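Local coordinates for putative lipoprotein (Clostridium difficile, PDB 4EXR) that is of unknown function but carries two PepSY (YPEB) domains whose strands form one continuous antiparallel sheet, with a sodium ion bound in the crystal, at residues Y34-N39 / N82-L87; D52-R57 / V63-G68; K132-D137 / T143-R148. All blocks are in the same frame, centred on the assembly; numbering follows the deposited sequence. Where two conformers were deposited one is given.

Contact 1. Residues Y34-N39 / N82-L87; sequences YTDAIN and NTKDVL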
loop_
_atom_site.group_PDB
_atom_site.type_symbol
_atom_site.label_atom_id
_atom_site.label_comp_id
_atom_site.label_asym_id
_atom_site.label_seq_id
_atom_site.Cartn_x
_atom_site.Cartn_y
_atom_site.Cartn_z
ATOM N N TYR A 34 -10.635 -11.796 -16.508
ATOM C CA TYR A 34 -10.452 -10.412 -16.069
ATOM C C TYR A 34 -11.738 -9.820 -15.502
ATOM O O TYR A 34 -11.698 -8.963 -14.624
ATOM C CB TYR A 34 -9.879 -9.545 -17.193
ATOM C CG TYR A 34 -10.926 -9.001 -18.135
ATOM C CD1 TYR A 34 -11.445 -9.781 -19.160
ATOM C CD2 TYR A 34 -11.405 -7.701 -17.985
ATOM C CE1 TYR A 34 -12.410 -9.279 -20.020
ATOM C CE2 TYR A 34 -12.367 -7.193 -18.828
ATOM C CZ TYR A 34 -12.867 -7.979 -19.840
ATOM O OH TYR A 34 -13.825 -7.456 -20.671
ATOM N N THR A 35 -12.878 -10.310 -15.981
ATOM C CA THR A 35 -14.177 -9.836 -15.501
ATOM C C THR A 35 -14.439 -10.208 -14.045
ATOM O O THR A 35 -15.107 -9.467 -13.323
ATOM C CB THR A 35 -15.337 -10.349 -16.387
ATOM O OG1 THR A 35 -15.214 -11.763 -16.573
ATOM C CG2 THR A 35 -15.295 -9.677 -17.751
ATOM N N ASP A 36 -13.934 -11.364 -13.614
ATOM C CA ASP A 36 -14.019 -11.752 -12.204
ATOM C C ASP A 36 -13.180 -10.845 -11.308
ATOM O O ASP A 36 -13.592 -10.520 -10.197
ATOM C CB ASP A 36 -13.585 -13.212 -11.998
ATOM C CG ASP A 36 -14.709 -14.202 -12.262
ATOM O OD1 ASP A 36 -15.848 -13.764 -12.536
ATOM O OD2 ASP A 36 -14.449 -15.426 -12.182
ATOM N N ALA A 37 -12.006 -10.438 -11.789
ATOM C CA ALA A 37 -11.168 -9.496 -11.040
ATOM C C ALA A 37 -11.891 -8.146 -10.889
ATOM O O ALA A 37 -11.914 -7.551 -9.812
ATOM C CB ALA A 37 -9.836 -9.299 -11.750
ATOM N N ILE A 38 -12.465 -7.667 -11.984
ATOM C CA ILE A 38 -13.303 -6.462 -11.953
ATOM C C ILE A 38 -14.440 -6.600 -10.935
ATOM O O ILE A 38 -14.681 -5.688 -10.138
ATOM C CB ILE A 38 -13.889 -6.163 -13.349
ATOM C CG1 ILE A 38 -12.775 -5.722 -14.311
ATOM C CG2 ILE A 38 -15.028 -5.096 -13.261
ATOM C CD1 ILE A 38 -13.236 -5.571 -15.762
ATOM N N ASN A 39 -15.122 -7.745 -10.947
ATOM C CA ASN A 39 -16.246 -7.963 -10.029
ATOM C C ASN A 39 -15.848 -8.034 -8.557
ATOM O O ASN A 39 -16.576 -7.547 -7.696
ATOM C CB ASN A 39 -17.058 -9.209 -10.429
ATOM C CG ASN A 39 -17.799 -9.022 -11.752
ATOM O OD1 ASN A 39 -18.072 -7.896 -12.171
ATOM N ND2 ASN A 39 -18.108 -10.123 -12.419
ATOM N N ASN A 82 -4.970 -17.002 -11.087
ATOM C CA ASN A 82 -5.310 -18.423 -11.110
ATOM C C ASN A 82 -6.048 -18.889 -9.861
ATOM O O ASN A 82 -6.943 -19.728 -9.942
ATOM C CB ASN A 82 -4.064 -19.276 -11.375
ATOM C CG ASN A 82 -3.590 -19.154 -12.807
ATOM O OD1 ASN A 82 -4.302 -19.541 -13.735
ATOM N ND2 ASN A 82 -2.398 -18.599 -12.998
ATOM N N THR A 83 -5.695 -18.323 -8.713
ATOM C CA THR A 83 -6.253 -18.793 -7.447
ATOM C C THR A 83 -7.313 -17.867 -6.880
ATOM O O THR A 83 -8.063 -18.258 -5.986
ATOM C CB THR A 83 -5.159 -18.993 -6.389
ATOM O OG1 THR A 83 -4.652 -17.720 -5.979
ATOM C CG2 THR A 83 -4.014 -19.845 -6.951
ATOM N N LYS A 84 -7.355 -16.635 -7.391
ATOM C CA LYS A 84 -8.306 -15.625 -6.938
ATOM C C LYS A 84 -7.959 -15.051 -5.555
ATOM O O LYS A 84 -8.712 -14.239 -5.014
ATOM C CB LYS A 84 -9.742 -16.169 -6.974
ATOM C CG LYS A 84 -10.810 -15.169 -7.352
ATOM C CD LYS A 84 -12.197 -15.669 -6.951
ATOM C CE LYS A 84 -12.635 -16.862 -7.782
ATOM N NZ LYS A 84 -13.067 -16.462 -9.152
ATOM N N ASP A 85 -6.821 -15.462 -4.991
ATOM C CA ASP A 85 -6.351 -14.906 -3.714
ATOM C C ASP A 85 -6.102 -13.402 -3.836
ATOM O O ASP A 85 -5.487 -12.957 -4.801
ATOM C CB ASP A 85 -5.024 -15.530 -3.306
ATOM C CG ASP A 85 -5.144 -17.001 -2.961
ATOM O OD1 ASP A 85 -6.173 -17.396 -2.365
ATOM O OD2 ASP A 85 -4.201 -17.758 -3.295
ATOM N N VAL A 86 -6.548 -12.637 -2.844
ATOM C CA VAL A 86 -6.259 -11.205 -2.777
ATOM C C VAL A 86 -4.857 -11.026 -2.201
ATOM O O VAL A 86 -4.609 -11.370 -1.060
ATOM C CB VAL A 86 -7.291 -10.471 -1.900
ATOM C CG1 VAL A 86 -6.942 -8.963 -1.769
ATOM C CG2 VAL A 86 -8.685 -10.643 -2.481
ATOM N N LEU A 87 -3.931 -10.520 -3.006
ATOM C CA LEU A 87 -2.539 -10.376 -2.581
ATOM C C LEU A 87 -2.271 -8.993 -1.976
ATOM O O LEU A 87 -1.351 -8.804 -1.184
ATOM C CB LEU A 87 -1.632 -10.561 -3.782
ATOM C CG LEU A 87 -1.856 -11.916 -4.465
ATOM C CD1 LEU A 87 -0.971 -12.040 -5.685
ATOM C CD2 LEU A 87 -1.614 -13.049 -3.468
#
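On the surface of the first PepSY domain, where a helix packs on an antiparallel sheet, Asp36 of helix 34-44 meets Lys84 of the turn between strands 73-80 and 86-93 in a single salt bridge. OD2 of Asp36 lies 3.5 Å from NZ of Lys84, a long ion pair, and the two side chains approach each other at a slant. The partners reach it differently. The bond from CA to CB of Asp36 already points to the turn, and the short side chain needs no bend to bring OD2 to the lysine. Lys84 is extended at chi2 and bends at its last two torsions, chi3 (-69°) and chi4 (-76°), which turns the ammonium group to the carboxylate, while its side chain also touches Val32.

The pair is an example of a surface ion pair between a helix and a turn; the residues facing inward do the packing: Ala37 rests on Tyr64 and Ile79, and Ile38 on Ile50 and Leu53. The turn has its own internal order. Asp80 OD1 accepts from the backbone N of both Asn82 and Thr83, and an ST turn follows. In it Asp85 N donates to Thr83 OG1 at 3.3 Å, while Thr83 OG1 in turn donates to Asp85 OD2 at 2.7 Å, meeting that oxygen from above the carboxylate plane.

Contact 2. Residues D52-R57 / V63-G68; sequences DLSLER and VYTVEG. With NA (sodium ion), chain B.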
loop_
_atom_site.group_PDB
_atom_site.type_symbol
_atom_site.label_atom_id
_atom_site.label_comp_id
_atom_site.label_asym_id
_atom_site.label_seq_id
_atom_site.Cartn_x
_atom_site.Cartn_y
_atom_site.Cartn_z
ATOM N N ASP A 52 -7.718 1.826 -13.770
ATOM C CA ASP A 52 -6.632 1.054 -14.383
ATOM C C ASP A 52 -6.849 -0.420 -14.091
ATOM O O ASP A 52 -7.326 -0.783 -13.008
ATOM C CB ASP A 52 -5.241 1.463 -13.846
ATOM C CG ASP A 52 -4.834 2.886 -14.239
ATOM O OD1 ASP A 52 -4.578 3.141 -15.446
ATOM O OD2 ASP A 52 -4.737 3.743 -13.326
ATOM N N LEU A 53 -6.493 -1.267 -15.056
ATOM C CA LEU A 53 -6.550 -2.712 -14.874
ATOM C C LEU A 53 -5.388 -3.296 -15.654
ATOM O O LEU A 53 -5.107 -2.867 -16.771
ATOM C CB LEU A 53 -7.868 -3.264 -15.420
ATOM C CG LEU A 53 -8.011 -4.792 -15.440
ATOM C CD1 LEU A 53 -8.002 -5.355 -14.045
ATOM C CD2 LEU A 53 -9.283 -5.196 -16.156
ATOM N N SER A 54 -4.687 -4.251 -15.066
ATOM C CA SER A 54 -3.579 -4.874 -15.788
ATOM C C SER A 54 -3.374 -6.313 -15.343
ATOM O O SER A 54 -3.841 -6.719 -14.289
ATOM C CB SER A 54 -2.285 -4.083 -15.607
ATOM O OG SER A 54 -1.818 -4.186 -14.277
ATOM N N LEU A 55 -2.680 -7.071 -16.181
ATOM C CA LEU A 55 -2.275 -8.421 -15.852
ATOM C C LEU A 55 -0.790 -8.520 -16.154
ATOM O O LEU A 55 -0.345 -8.173 -17.249
ATOM C CB LEU A 55 -3.053 -9.431 -16.696
ATOM C CG LEU A 55 -2.648 -10.908 -16.507
ATOM C CD1 LEU A 55 -2.798 -11.353 -15.051
ATOM C CD2 LEU A 55 -3.478 -11.775 -17.429
ATOM N N GLU A 56 -0.019 -8.977 -15.178
ATOM C CA GLU A 56 1.409 -9.163 -15.380
ATOM C C GLU A 56 1.902 -10.343 -14.563
ATOM O O GLU A 56 1.212 -10.825 -13.665
ATOM C CB GLU A 56 2.174 -7.907 -14.969
ATOM C CG GLU A 56 2.124 -7.634 -13.482
ATOM C CD GLU A 56 2.456 -6.192 -13.142
ATOM O OE1 GLU A 56 2.937 -5.464 -14.037
ATOM O OE2 GLU A 56 2.227 -5.786 -11.983
ATOM N N ARG A 57 3.099 -10.814 -14.897
ATOM C CA ARG A 57 3.758 -11.875 -14.150
ATOM C C ARG A 57 4.475 -11.265 -12.953
ATOM O O ARG A 57 5.117 -10.222 -13.072
ATOM C CB ARG A 57 4.764 -12.596 -15.054
ATOM C CG ARG A 57 5.473 -13.799 -14.425
ATOM C CD ARG A 57 6.313 -14.537 -15.473
ATOM N NE ARG A 57 6.923 -15.767 -14.964
ATOM C CZ ARG A 57 8.208 -15.888 -14.638
ATOM N NH1 ARG A 57 9.029 -14.852 -14.760
ATOM N NH2 ARG A 57 8.673 -17.047 -14.189
ATOM N N VAL A 63 -0.820 -11.943 -11.935
ATOM C CA VAL A 63 -1.514 -11.078 -11.002
ATOM C C VAL A 63 -2.266 -9.981 -11.747
ATOM O O VAL A 63 -1.682 -9.271 -12.563
ATOM C CB VAL A 63 -0.497 -10.438 -10.008
ATOM C CG1 VAL A 63 -1.177 -9.448 -9.068
ATOM C CG2 VAL A 63 0.238 -11.530 -9.210
ATOM N N TYR A 64 -3.563 -9.873 -11.468
ATOM C CA TYR A 64 -4.362 -8.730 -11.889
ATOM C C TYR A 64 -4.164 -7.614 -10.894
ATOM O O TYR A 64 -4.220 -7.843 -9.683
ATOM C CB TYR A 64 -5.854 -9.073 -11.878
ATOM C CG TYR A 64 -6.311 -10.026 -12.959
ATOM C CD1 TYR A 64 -6.380 -9.621 -14.295
ATOM C CD2 TYR A 64 -6.721 -11.317 -12.636
ATOM C CE1 TYR A 64 -6.814 -10.504 -15.285
ATOM C CE2 TYR A 64 -7.160 -12.198 -13.611
ATOM C CZ TYR A 64 -7.205 -11.795 -14.925
ATOM O OH TYR A 64 -7.647 -12.690 -15.877
ATOM N N THR A 65 -3.941 -6.402 -11.396
ATOM C CA THR A 65 -3.962 -5.229 -10.525
ATOM C C THR A 65 -5.146 -4.398 -10.983
ATOM O O THR A 65 -5.244 -4.083 -12.162
ATOM C CB THR A 65 -2.651 -4.420 -10.629
ATOM O OG1 THR A 65 -1.552 -5.263 -10.264
ATOM C CG2 THR A 65 -2.671 -3.169 -9.706
ATOM N N VAL A 66 -6.059 -4.097 -10.059
ATOM C CA VAL A 66 -7.245 -3.307 -10.365
ATOM C C VAL A 66 -7.165 -2.055 -9.507
ATOM O O VAL A 66 -6.999 -2.145 -8.289
ATOM C CB VAL A 66 -8.545 -4.051 -10.009
ATOM C CG1 VAL A 66 -9.761 -3.298 -10.580
ATOM C CG2 VAL A 66 -8.511 -5.493 -10.523
ATOM N N GLU A 67 -7.267 -0.889 -10.139
ATOM C CA GLU A 67 -7.188 0.368 -9.396
ATOM C C GLU A 67 -8.413 1.199 -9.686
ATOM O O GLU A 67 -8.885 1.241 -10.816
ATOM C CB GLU A 67 -5.924 1.133 -9.771
ATOM C CG GLU A 67 -4.652 0.295 -9.517
ATOM C CD GLU A 67 -3.376 0.924 -10.065
ATOM O OE1 GLU A 67 -2.818 1.833 -9.411
ATOM O OE2 GLU A 67 -2.925 0.487 -11.147
ATOM N N GLY A 68 -8.939 1.848 -8.654
ATOM C CA GLY A 68 -10.115 2.674 -8.835
ATOM C C GLY A 68 -10.119 3.808 -7.837
ATOM O O GLY A 68 -9.251 3.879 -6.966
HETATM NA NA NA B . -5.928 4.883 -16.268
HETATM O O HOH W 1 -5.333 6.136 -14.350
HETATM O O HOH W 2 -3.377 -1.545 -13.075
HETATM O O HOH W 3 -0.831 -6.641 -12.391
HETATM O O HOH W 4 -7.659 6.191 -17.160
#
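With CG of Leu55 turned opposite its backbone N (chi1 176°) and CG of Tyr64 placed beside its own N (chi1 -71°), the two side chains slant across each other on the helix-facing side of the hairpin formed by strands 49-58 and 61-69. The CD1 methyl of Leu55 sits over one face of the Tyr64 ring, a CH-pi contact 4.1 Å from CD1 to the ring centroid but shifted toward the rim. The same methyl packs 3.4 Å from Val63 O. Two residues along, Leu53 and Val66 lie side by side and point the same way, CD1 against CG2 at 3.6 Å. Tyr34, Ala37 and Phe41 of helix 34-44 cover this face, and Tyr64 OH bonds to Val32 O.

Between these two non-hydrogen-bonded pairs stands Ser54-Thr65, a hydrogen-bonded pair in which Thr65 N reaches Ser54 O at 2.9 Å. On the other face the chemistry is polar. One water accepts from Ser54 OG and donates to Thr65 O and, at 2.8 Å, to Glu67 OE2; a second donates to Ser54 OG and Val63 O and also bonds to Thr65 OG1. At Asp52, paired with Glu67, OD1 coordinates the sodium ion at 2.4 Å. A water on the metal donates to OD2 of the same carboxylate. Val51 O, Asp137 OD1 and another water complete the five ligands. Asp52 OD2 lies only 4.3 Å from Glu67 OE2, like charges close together, so the cation, bound directly by Asp52, probably eases part of the repulsion between these two carboxylates.

Contact 3. Residues K132-D137 / T143-R148; sequences KEWSLD and TFYKIR. With NA (sodium ion), chain B.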
loop_
_atom_site.group_PDB
_atom_site.type_symbol
_atom_site.label_atom_id
_atom_site.label_comp_id
_atom_site.label_asym_id
_atom_site.label_seq_id
_atom_site.Cartn_x
_atom_site.Cartn_y
_atom_site.Cartn_z
ATOM N N LYS A 132 4.127 -9.811 -22.767
ATOM C CA LYS A 132 4.578 -9.871 -21.382
ATOM C C LYS A 132 3.550 -9.320 -20.401
ATOM O O LYS A 132 3.490 -9.754 -19.256
ATOM C CB LYS A 132 5.866 -9.063 -21.209
ATOM C CG LYS A 132 7.038 -9.557 -22.039
ATOM C CD LYS A 132 7.563 -10.885 -21.523
ATOM C CE LYS A 132 8.764 -11.345 -22.337
ATOM N NZ LYS A 132 9.385 -12.561 -21.751
ATOM N N GLU A 133 2.773 -8.338 -20.853
ATOM C CA GLU A 133 1.802 -7.669 -19.997
ATOM C C GLU A 133 0.699 -7.072 -20.851
ATOM O O GLU A 133 0.895 -6.798 -22.035
ATOM C CB GLU A 133 2.477 -6.554 -19.178
ATOM C CG GLU A 133 1.557 -5.882 -18.150
ATOM C CD GLU A 133 1.986 -4.474 -17.781
ATOM O OE1 GLU A 133 3.203 -4.246 -17.636
ATOM O OE2 GLU A 133 1.104 -3.594 -17.643
ATOM N N TRP A 134 -0.476 -6.892 -20.249
ATOM C CA TRP A 134 -1.499 -6.078 -20.883
ATOM C C TRP A 134 -2.145 -5.208 -19.822
ATOM O O TRP A 134 -2.147 -5.546 -18.638
ATOM C CB TRP A 134 -2.531 -6.888 -21.682
ATOM C CG TRP A 134 -3.430 -7.816 -20.909
ATOM C CD1 TRP A 134 -3.342 -9.192 -20.855
ATOM C CD2 TRP A 134 -4.573 -7.458 -20.115
ATOM N NE1 TRP A 134 -4.355 -9.691 -20.075
ATOM C CE2 TRP A 134 -5.118 -8.657 -19.608
ATOM C CE3 TRP A 134 -5.185 -6.240 -19.784
ATOM C CZ2 TRP A 134 -6.234 -8.670 -18.784
ATOM C CZ3 TRP A 134 -6.300 -6.263 -18.971
ATOM C CH2 TRP A 134 -6.810 -7.467 -18.476
ATOM N N SER A 135 -2.649 -4.062 -20.255
ATOM C CA SER A 135 -3.411 -3.201 -19.375
ATOM C C SER A 135 -4.547 -2.547 -20.150
ATOM O O SER A 135 -4.586 -2.582 -21.383
ATOM C CB SER A 135 -2.513 -2.164 -18.695
ATOM O OG SER A 135 -1.751 -1.429 -19.629
ATOM N N LEU A 136 -5.491 -1.994 -19.408
ATOM C CA LEU A 136 -6.553 -1.200 -19.976
ATOM C C LEU A 136 -6.359 0.184 -19.392
ATOM O O LEU A 136 -6.138 0.326 -18.191
ATOM C CB LEU A 136 -7.909 -1.766 -19.575
ATOM C CG LEU A 136 -8.354 -2.938 -20.444
ATOM C CD1 LEU A 136 -9.360 -3.799 -19.695
ATOM C CD2 LEU A 136 -8.944 -2.405 -21.753
ATOM N N ASP A 137 -6.429 1.196 -20.250
ATOM C CA ASP A 137 -6.193 2.575 -19.849
ATOM C C ASP A 137 -7.079 3.466 -20.716
ATOM O O ASP A 137 -7.654 3.003 -21.706
ATOM C CB ASP A 137 -4.717 2.926 -20.047
ATOM C CG ASP A 137 -4.282 4.170 -19.252
ATOM O OD1 ASP A 137 -5.073 4.698 -18.431
ATOM O OD2 ASP A 137 -3.131 4.613 -19.444
ATOM N N THR A 143 -10.875 4.284 -24.425
ATOM C CA THR A 143 -10.357 3.206 -23.581
ATOM C C THR A 143 -9.698 2.182 -24.490
ATOM O O THR A 143 -10.316 1.662 -25.423
ATOM C CB THR A 143 -11.470 2.560 -22.727
ATOM O OG1 THR A 143 -12.013 3.551 -21.849
ATOM C CG2 THR A 143 -10.926 1.378 -21.895
ATOM N N PHE A 144 -8.428 1.908 -24.229
ATOM C CA PHE A 144 -7.680 1.012 -25.083
ATOM C C PHE A 144 -6.973 -0.066 -24.267
ATOM O O PHE A 144 -6.666 0.126 -23.087
ATOM C CB PHE A 144 -6.662 1.803 -25.918
ATOM C CG PHE A 144 -5.765 2.688 -25.093
ATOM C CD1 PHE A 144 -4.605 2.186 -24.524
ATOM C CD2 PHE A 144 -6.088 4.020 -24.879
ATOM C CE1 PHE A 144 -3.792 2.994 -23.748
ATOM C CE2 PHE A 144 -5.276 4.831 -24.112
ATOM C CZ PHE A 144 -4.121 4.320 -23.549
ATOM N N TYR A 145 -6.730 -1.208 -24.905
ATOM C CA TYR A 145 -5.786 -2.169 -24.364
ATOM C C TYR A 145 -4.396 -1.687 -24.746
ATOM O O TYR A 145 -4.176 -1.217 -25.861
ATOM C CB TYR A 145 -6.006 -3.556 -24.967
ATOM C CG TYR A 145 -7.135 -4.360 -24.350
ATOM C CD1 TYR A 145 -6.937 -5.088 -23.180
ATOM C CD2 TYR A 145 -8.383 -4.421 -24.962
ATOM C CE1 TYR A 145 -7.961 -5.834 -22.621
ATOM C CE2 TYR A 145 -9.414 -5.181 -24.416
ATOM C CZ TYR A 145 -9.191 -5.881 -23.250
ATOM O OH TYR A 145 -10.214 -6.618 -22.701
ATOM N N LYS A 146 -3.457 -1.787 -23.817
ATOM C CA LYS A 146 -2.065 -1.503 -24.116
ATOM C C LYS A 146 -1.329 -2.826 -23.945
ATOM O O LYS A 146 -1.237 -3.345 -22.835
ATOM C CB LYS A 146 -1.526 -0.477 -23.135
ATOM C CG LYS A 146 -0.060 -0.101 -23.333
ATOM C CD LYS A 146 0.363 0.804 -22.188
ATOM C CE LYS A 146 1.721 1.425 -22.409
ATOM N NZ LYS A 146 2.045 2.382 -21.309
ATOM N N ILE A 147 -0.847 -3.386 -25.049
ATOM C CA ILE A 147 -0.199 -4.696 -25.031
ATOM C C ILE A 147 1.314 -4.533 -25.093
ATOM O O ILE A 147 1.841 -3.893 -26.005
ATOM C CB ILE A 147 -0.670 -5.579 -26.219
ATOM C CG1 ILE A 147 -2.206 -5.572 -26.329
ATOM C CG2 ILE A 147 -0.087 -6.994 -26.109
ATOM C CD1 ILE A 147 -2.927 -6.086 -25.103
ATOM N N ARG A 148 2.011 -5.108 -24.118
ATOM C CA ARG A 148 3.466 -5.049 -24.092
ATOM C C ARG A 148 4.044 -6.307 -24.759
ATOM O O ARG A 148 3.756 -7.424 -24.337
ATOM C CB ARG A 148 3.973 -4.923 -22.652
ATOM C CG ARG A 148 5.452 -5.238 -22.482
ATOM C CD ARG A 148 6.320 -4.208 -23.177
ATOM N NE ARG A 148 6.135 -2.877 -22.604
ATOM C CZ ARG A 148 7.058 -2.221 -21.906
ATOM N NH1 ARG A 148 8.254 -2.763 -21.697
ATOM N NH2 ARG A 148 6.785 -1.013 -21.427
HETATM NA NA NA B . -5.928 4.883 -16.268
HETATM O O HOH W 5 0.505 -2.887 -20.802
HETATM O O HOH W 1 -5.333 6.136 -14.350
HETATM O O HOH W 4 -7.659 6.191 -17.160
#
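Tyr145 and its neighbours Leu136 and Trp134 show how an antiparallel hairpin, here strands 130-139 and 142-151 of the second PepSY domain, builds a hydrophobic face. From the backbone, CB of Tyr145 passes 4.0 Å from Ser135 O, and chi1 of -81° stands the ring alongside Leu136. Leu136 CD2 lies over the middle of one ring face, 3.5 Å from the centroid and almost on the ring normal, a close CH-pi contact. Farther out, CE1 touches Leu136 CG at 3.6 Å and reaches over the face of the Trp134 six-membered ring, 4.0 Å from CE3. The two rings form an offset edge-to-face pair, their planes at 72°. At the tip, OH bonds to Met114 O.

At the base of the Trp134 side chain, CB lies 3.5 Å from Ile147 CD1, and Pro116, Ala119 and Ala123 of helix 116-126 cover this face. The reverse face is more polar: a water bonds to Ser135 OG, donates to Lys146 O, and reaches Glu133 OE2 weakly. Arg148 NE turns away to a salt bridge with Asp157. The backbone N of Glu133 is buried without a partner in the model. Where the strands approach the turn, Phe144 lays its ring under the main chain of Asp137, whose O stands 3.7 Å above the ring plane, while Asp137 OD1 binds the sodium ion at 2.3 Å.

In the fold
Contacts 2 and 3 are equivalent hairpins at the middle of one sheet, joined where strands 49-58 and 130-139 run side by side: Leu53 O receives Leu136 N and Leu55 N meets Trp134 O, both probable hydrogen bonds. Sodium bridges the same seam, so the two PepSY ranges share backbone bonds and a metal. Contact 2 is buried and contact 3 partly so, each with an apolar helix-side face and a hydrated one. Contact 1 lies at the surface and rests on one ion pair, yet it encloses contact 2 along the chain. Its Tyr34 packs on Leu53 of contact 2 and on Trp134 of contact 3.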